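Local coordinates for DELTA1-pyrroline-2-carboxylate reductase (Thermococcus litoralis DSM 5473, PDB 6T3E), which catalyses the reduction of delta1-pyrroline-2-carboxylate to L-proline, binding NADH as cofactor, a reaction linked to L-hydroxyproline metabolism, at residues F129-V141 with A159-C171. Residues are numbered along the deposited sequence; the frame is centred on the assembly and turned at random.
Sequences FITAMRTGAASGV and AGVQARTQLWAVC. With NAI (1,4-dihydronicotinamide adenine dinucleotide), chain F; PRO (proline), chain E.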
loop_
_atom_site.group_PDB
_atom_site.type_symbol
_atom_site.label_atom_id
_atom_site.label_comp_id
_atom_site.label_asym_id
_atom_site.label_seq_id
_atom_site.Cartn_x
_atom_site.Cartn_y
_atom_site.Cartn_z
ATOM N N PHE B 129 6.762 -2.355 16.757
ATOM C CA PHE B 129 7.268 -1.487 17.817
ATOM C C PHE B 129 7.160 -0.019 17.422
ATOM O O PHE B 129 6.821 0.833 18.255
ATOM C CB PHE B 129 8.707 -1.892 18.136
ATOM C CG PHE B 129 9.463 -0.906 18.971
ATOM C CD1 PHE B 129 9.243 -0.814 20.336
ATOM C CD2 PHE B 129 10.423 -0.097 18.394
ATOM C CE1 PHE B 129 9.960 0.079 21.107
ATOM C CE2 PHE B 129 11.142 0.796 19.153
ATOM C CZ PHE B 129 10.910 0.885 20.513
ATOM N N ILE B 130 7.416 0.286 16.147
ATOM C CA ILE B 130 7.325 1.659 15.667
ATOM C C ILE B 130 5.882 2.130 15.676
ATOM O O ILE B 130 5.601 3.308 15.930
ATOM C CB ILE B 130 7.953 1.782 14.276
ATOM C CG1 ILE B 130 9.463 1.916 14.420
ATOM C CG2 ILE B 130 7.360 2.976 13.518
ATOM C CD1 ILE B 130 10.195 1.246 13.335
ATOM N N THR B 131 4.946 1.232 15.368
ATOM C CA THR B 131 3.542 1.609 15.418
ATOM C C THR B 131 3.152 2.068 16.818
ATOM O O THR B 131 2.578 3.150 16.991
ATOM C CB THR B 131 2.672 0.418 15.011
ATOM O OG1 THR B 131 2.955 0.041 13.657
ATOM C CG2 THR B 131 1.179 0.754 15.161
ATOM N N ALA B 132 3.550 1.307 17.835
ATOM C CA ALA B 132 3.251 1.696 19.208
ATOM C C ALA B 132 3.976 2.985 19.586
ATOM O O ALA B 132 3.399 3.852 20.255
ATOM C CB ALA B 132 3.613 0.555 20.158
ATOM N N MET B 133 5.241 3.139 19.165
ATOM C CA MET B 133 5.981 4.345 19.519
ATOM C C MET B 133 5.364 5.577 18.867
ATOM O O MET B 133 5.083 6.572 19.545
ATOM C CB MET B 133 7.459 4.202 19.137
ATOM C CG MET B 133 8.204 3.115 19.926
ATOM S SD MET B 133 8.522 3.532 21.669
ATOM C CE MET B 133 9.428 5.072 21.501
ATOM N N ARG B 134 5.099 5.513 17.561
ATOM C CA ARG B 134 4.558 6.677 16.855
ATOM C C ARG B 134 3.138 7.011 17.303
ATOM O O ARG B 134 2.738 8.181 17.261
ATOM C CB ARG B 134 4.605 6.444 15.341
ATOM C CG ARG B 134 3.638 5.378 14.856
ATOM C CD ARG B 134 2.601 5.934 13.937
ATOM N NE ARG B 134 1.267 5.435 14.234
ATOM C CZ ARG B 134 0.394 5.059 13.308
ATOM N NH1 ARG B 134 0.713 5.112 12.028
ATOM N NH2 ARG B 134 -0.797 4.622 13.659
ATOM N N THR B 135 2.360 6.003 17.717
ATOM C CA THR B 135 1.011 6.257 18.211
ATOM C C THR B 135 1.035 6.968 19.557
ATOM O O THR B 135 0.294 7.933 19.770
ATOM C CB THR B 135 0.246 4.944 18.324
ATOM O OG1 THR B 135 0.135 4.342 17.029
ATOM C CG2 THR B 135 -1.141 5.180 18.904
ATOM N N GLY B 136 1.880 6.504 20.480
ATOM C CA GLY B 136 2.022 7.198 21.748
ATOM C C GLY B 136 2.538 8.614 21.576
ATOM O O GLY B 136 2.048 9.547 22.217
ATOM N N ALA B 137 3.529 8.794 20.698
ATOM C CA ALA B 137 4.103 10.118 20.483
ATOM C C ALA B 137 3.095 11.067 19.859
ATOM O O ALA B 137 3.067 12.257 20.200
ATOM C CB ALA B 137 5.349 10.019 19.605
ATOM N N ALA B 138 2.266 10.564 18.937
ATOM C CA ALA B 138 1.237 11.411 18.340
ATOM C C ALA B 138 0.302 11.961 19.407
ATOM O O ALA B 138 -0.025 13.154 19.408
ATOM C CB ALA B 138 0.456 10.635 17.279
ATOM N N SER B 139 -0.111 11.116 20.348
ATOM C CA SER B 139 -0.893 11.611 21.473
ATOM C C SER B 139 -0.038 12.453 22.409
ATOM O O SER B 139 -0.569 13.310 23.125
ATOM C CB SER B 139 -1.552 10.448 22.228
ATOM O OG SER B 139 -2.269 9.591 21.344
ATOM N N GLY B 140 1.277 12.215 22.433
ATOM C CA GLY B 140 2.142 13.036 23.267
ATOM C C GLY B 140 2.175 14.491 22.832
ATOM O O GLY B 140 2.064 15.399 23.661
ATOM N N VAL B 141 2.289 14.739 21.522
ATOM C CA VAL B 141 2.289 16.126 21.057
ATOM C C VAL B 141 0.921 16.754 21.288
ATOM O O VAL B 141 0.827 17.914 21.697
ATOM C CB VAL B 141 2.750 16.244 19.585
ATOM C CG1 VAL B 141 4.082 15.539 19.380
ATOM C CG2 VAL B 141 1.720 15.708 18.621
ATOM N N ALA B 159 -5.544 -1.981 28.977
ATOM C CA ALA B 159 -4.117 -2.037 29.313
ATOM C C ALA B 159 -3.371 -2.950 28.340
ATOM O O ALA B 159 -2.777 -3.955 28.716
ATOM C CB ALA B 159 -3.937 -2.502 30.756
ATOM N N GLY B 160 -3.406 -2.581 27.068
ATOM C CA GLY B 160 -2.792 -3.364 26.017
ATOM C C GLY B 160 -1.459 -2.814 25.561
ATOM O O GLY B 160 -0.751 -2.134 26.311
ATOM N N VAL B 161 -1.104 -3.115 24.312
ATOM C CA VAL B 161 0.178 -2.656 23.791
ATOM C C VAL B 161 0.189 -1.138 23.688
ATOM O O VAL B 161 1.144 -0.485 24.120
ATOM C CB VAL B 161 0.496 -3.324 22.442
ATOM C CG1 VAL B 161 1.689 -2.632 21.790
ATOM C CG2 VAL B 161 0.790 -4.814 22.639
ATOM N N GLN B 162 -0.878 -0.549 23.142
ATOM C CA GLN B 162 -0.882 0.897 22.936
ATOM C C GLN B 162 -0.855 1.661 24.255
ATOM O O GLN B 162 -0.172 2.685 24.366
ATOM C CB GLN B 162 -2.099 1.318 22.110
ATOM C CG GLN B 162 -2.050 0.844 20.659
ATOM C CD GLN B 162 -0.656 0.954 20.065
ATOM O OE1 GLN B 162 0.038 1.990 20.201
ATOM N NE2 GLN B 162 -0.229 -0.115 19.398
ATOM N N ALA B 163 -1.555 1.161 25.275
ATOM C CA ALA B 163 -1.649 1.893 26.535
ATOM C C ALA B 163 -0.279 2.134 27.153
ATOM O O ALA B 163 -0.080 3.147 27.831
ATOM C CB ALA B 163 -2.538 1.144 27.526
ATOM N N ARG B 164 0.672 1.222 26.944
ATOM C CA ARG B 164 1.997 1.402 27.529
ATOM C C ARG B 164 2.699 2.630 26.952
ATOM O O ARG B 164 3.115 3.530 27.697
ATOM C CB ARG B 164 2.831 0.150 27.315
ATOM C CG ARG B 164 2.412 -0.992 28.176
ATOM C CD ARG B 164 2.919 -2.285 27.590
ATOM N NE ARG B 164 3.078 -3.315 28.608
ATOM C CZ ARG B 164 2.087 -4.076 29.045
ATOM N NH1 ARG B 164 0.855 -3.915 28.547
ATOM N NH2 ARG B 164 2.337 -4.997 29.968
ATOM N N THR B 165 2.802 2.706 25.620
ATOM C CA THR B 165 3.395 3.888 25.006
ATOM C C THR B 165 2.514 5.119 25.177
ATOM O O THR B 165 3.015 6.252 25.159
ATOM C CB THR B 165 3.651 3.635 23.528
ATOM O OG1 THR B 165 2.464 3.096 22.941
ATOM C CG2 THR B 165 4.810 2.649 23.353
ATOM N N GLN B 166 1.202 4.926 25.309
ATOM C CA GLN B 166 0.331 6.063 25.565
ATOM C C GLN B 166 0.690 6.719 26.886
ATOM O O GLN B 166 0.909 7.934 26.947
ATOM C CB GLN B 166 -1.126 5.622 25.566
ATOM C CG GLN B 166 -1.734 5.468 24.192
ATOM C CD GLN B 166 -1.883 6.776 23.464
ATOM O OE1 GLN B 166 -2.220 7.811 24.064
ATOM N NE2 GLN B 166 -1.654 6.740 22.148
ATOM N N LEU B 167 0.787 5.921 27.954
ATOM C CA LEU B 167 1.132 6.492 29.250
ATOM C C LEU B 167 2.556 7.027 29.250
ATOM O O LEU B 167 2.819 8.092 29.822
ATOM C CB LEU B 167 0.944 5.461 30.366
ATOM C CG LEU B 167 1.202 5.994 31.787
ATOM C CD1 LEU B 167 0.207 7.077 32.166
ATOM C CD2 LEU B 167 1.233 4.879 32.838
ATOM N N TRP B 168 3.477 6.319 28.585
ATOM C CA TRP B 168 4.869 6.768 28.512
ATOM C C TRP B 168 4.973 8.146 27.865
ATOM O O TRP B 168 5.632 9.043 28.397
ATOM C CB TRP B 168 5.710 5.733 27.751
ATOM C CG TRP B 168 7.178 6.055 27.622
ATOM C CD1 TRP B 168 7.870 7.036 28.272
ATOM C CD2 TRP B 168 8.132 5.380 26.791
ATOM N NE1 TRP B 168 9.186 7.029 27.890
ATOM C CE2 TRP B 168 9.381 6.020 26.986
ATOM C CE3 TRP B 168 8.055 4.297 25.901
ATOM C CZ2 TRP B 168 10.545 5.617 26.323
ATOM C CZ3 TRP B 168 9.214 3.894 25.242
ATOM C CH2 TRP B 168 10.446 4.557 25.459
ATOM N N ALA B 169 4.299 8.347 26.734
ATOM C CA ALA B 169 4.361 9.650 26.078
ATOM C C ALA B 169 3.663 10.738 26.890
ATOM O O ALA B 169 4.044 11.910 26.801
ATOM C CB ALA B 169 3.770 9.561 24.677
ATOM N N VAL B 170 2.611 10.391 27.640
ATOM C CA VAL B 170 1.978 11.371 28.521
ATOM C C VAL B 170 2.929 11.775 29.645
ATOM O O VAL B 170 2.965 12.941 30.056
ATOM C CB VAL B 170 0.636 10.828 29.060
ATOM C CG1 VAL B 170 0.077 11.733 30.151
ATOM C CG2 VAL B 170 -0.367 10.708 27.938
ATOM N N CYS B 171 3.723 10.824 30.150
ATOM C CA CYS B 171 4.685 11.118 31.211
ATOM C C CYS B 171 5.839 11.989 30.709
ATOM O O CYS B 171 6.455 12.720 31.498
ATOM C CB CYS B 171 5.242 9.814 31.790
ATOM S SG CYS B 171 4.061 8.697 32.597
HETATM P PA NAI F . -4.321 -5.030 22.497
HETATM O O1A NAI F . -5.217 -6.191 22.148
HETATM O O2A NAI F . -2.910 -5.524 22.746
HETATM O O5B NAI F . -4.887 -4.158 23.774
HETATM C C5B NAI F . -6.284 -3.896 23.732
HETATM C C4B NAI F . -6.831 -3.804 25.224
HETATM O O4B NAI F . -8.052 -3.383 25.231
HETATM C C3B NAI F . -6.863 -5.222 25.840
HETATM O O3B NAI F . -6.093 -5.229 26.956
HETATM C C2B NAI F . -8.357 -5.459 26.142
HETATM O O2B NAI F . -8.527 -6.369 27.338
HETATM C C1B NAI F . -8.795 -4.254 26.377
HETATM N N9A NAI F . -10.221 -4.147 26.232
HETATM C C8A NAI F . -10.879 -4.586 25.156
HETATM N N7A NAI F . -12.170 -4.334 25.345
HETATM C C5A NAI F . -12.311 -3.736 26.540
HETATM C C6A NAI F . -13.431 -3.279 27.191
HETATM N N6A NAI F . -14.838 -3.281 26.839
HETATM N N1A NAI F . -13.322 -2.711 28.391
HETATM C C2A NAI F . -12.095 -2.577 28.952
HETATM N N3A NAI F . -10.990 -3.026 28.307
HETATM C C4A NAI F . -11.114 -3.614 27.090
HETATM O O3 NAI F . -4.365 -4.016 21.178
HETATM P PN NAI F . -3.570 -2.553 21.122
HETATM O O1N NAI F . -2.351 -2.806 20.257
HETATM O O2N NAI F . -3.224 -2.062 22.499
HETATM O O5D NAI F . -4.536 -1.457 20.411
HETATM C C5D NAI F . -5.433 -0.785 21.216
HETATM C C4D NAI F . -6.395 0.021 20.303
HETATM O O4D NAI F . -5.769 0.999 19.679
HETATM C C3D NAI F . -6.952 -0.891 19.200
HETATM O O3D NAI F . -8.289 -0.601 19.012
HETATM C C2D NAI F . -6.179 -0.491 17.934
HETATM O O2D NAI F . -7.020 -0.860 16.712
HETATM C C1D NAI F . -6.025 0.798 18.098
HETATM N N1N NAI F . -4.841 1.278 17.366
HETATM C C2N NAI F . -4.866 2.542 16.654
HETATM C C3N NAI F . -3.531 3.259 16.307
HETATM C C7N NAI F . -3.612 4.806 16.190
HETATM O O7N NAI F . -4.642 5.320 16.431
HETATM N N7N NAI F . -2.426 5.595 15.788
HETATM C C4N NAI F . -2.204 2.643 16.700
HETATM C C5N NAI F . -2.279 1.129 16.938
HETATM C C6N NAI F . -3.621 0.494 17.342
HETATM N N PRO E . -4.772 1.536 13.167
HETATM C CA PRO E . -3.375 1.348 13.572
HETATM C C PRO E . -2.362 2.137 12.746
HETATM O O PRO E . -2.681 3.129 12.074
HETATM C CB PRO E . -3.168 -0.152 13.376
HETATM C CG PRO E . -4.508 -0.748 13.681
HETATM C CD PRO E . -5.553 0.291 13.305
HETATM O OXT PRO E . -1.182 1.786 12.735
#
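Gln162 lies between the helix of Ala132 and Thr135 and the bound NADH, and its side chain touches both. Its CB meets phosphate oxygen O2N, the atom that accepts the nearly straight hydrogen bond from Gln162 N (2.9 Å, 175°); CG sits 3.4 Å from O5D of the cofactor; then a bend at chi2 (-40°) brings CD beside nicotinamide C5N, and the amide is turned with NE2 toward the cofactor and OE1 toward Ala132 CA and Thr135 CB. The turn at Gly160 and the start of helix 161-171 are consistent with a Rossmann-type dinucleotide-binding site, the amides of Val161 (weakly) and Gln162 bonding the diphosphate; helix 161-171 crosses helix 129-141 at -40°. Gly136 CA lies 4.3 Å from Gln166 CA. Toward the C-terminal ends Gln166 NE2 donates to Ser139 OG (3.0 Å) in its amide plane; elsewhere Met133 SD makes an oblique Met-aromatic contact with Trp168. Arg134 NH2 donates to proline O (2.9 Å), which lies at the guanidinium edge, in its plane; Asp327 forms a salt bridge with NH1 and Glu326 with NE. A leucine in its place would probably leave the proline carboxylate short of one charged partner and Asp327 and Glu326 without this guanidinium. Thr135 OG1 accepts from Arg134 NE and, weakly, from the carboxamide N7N.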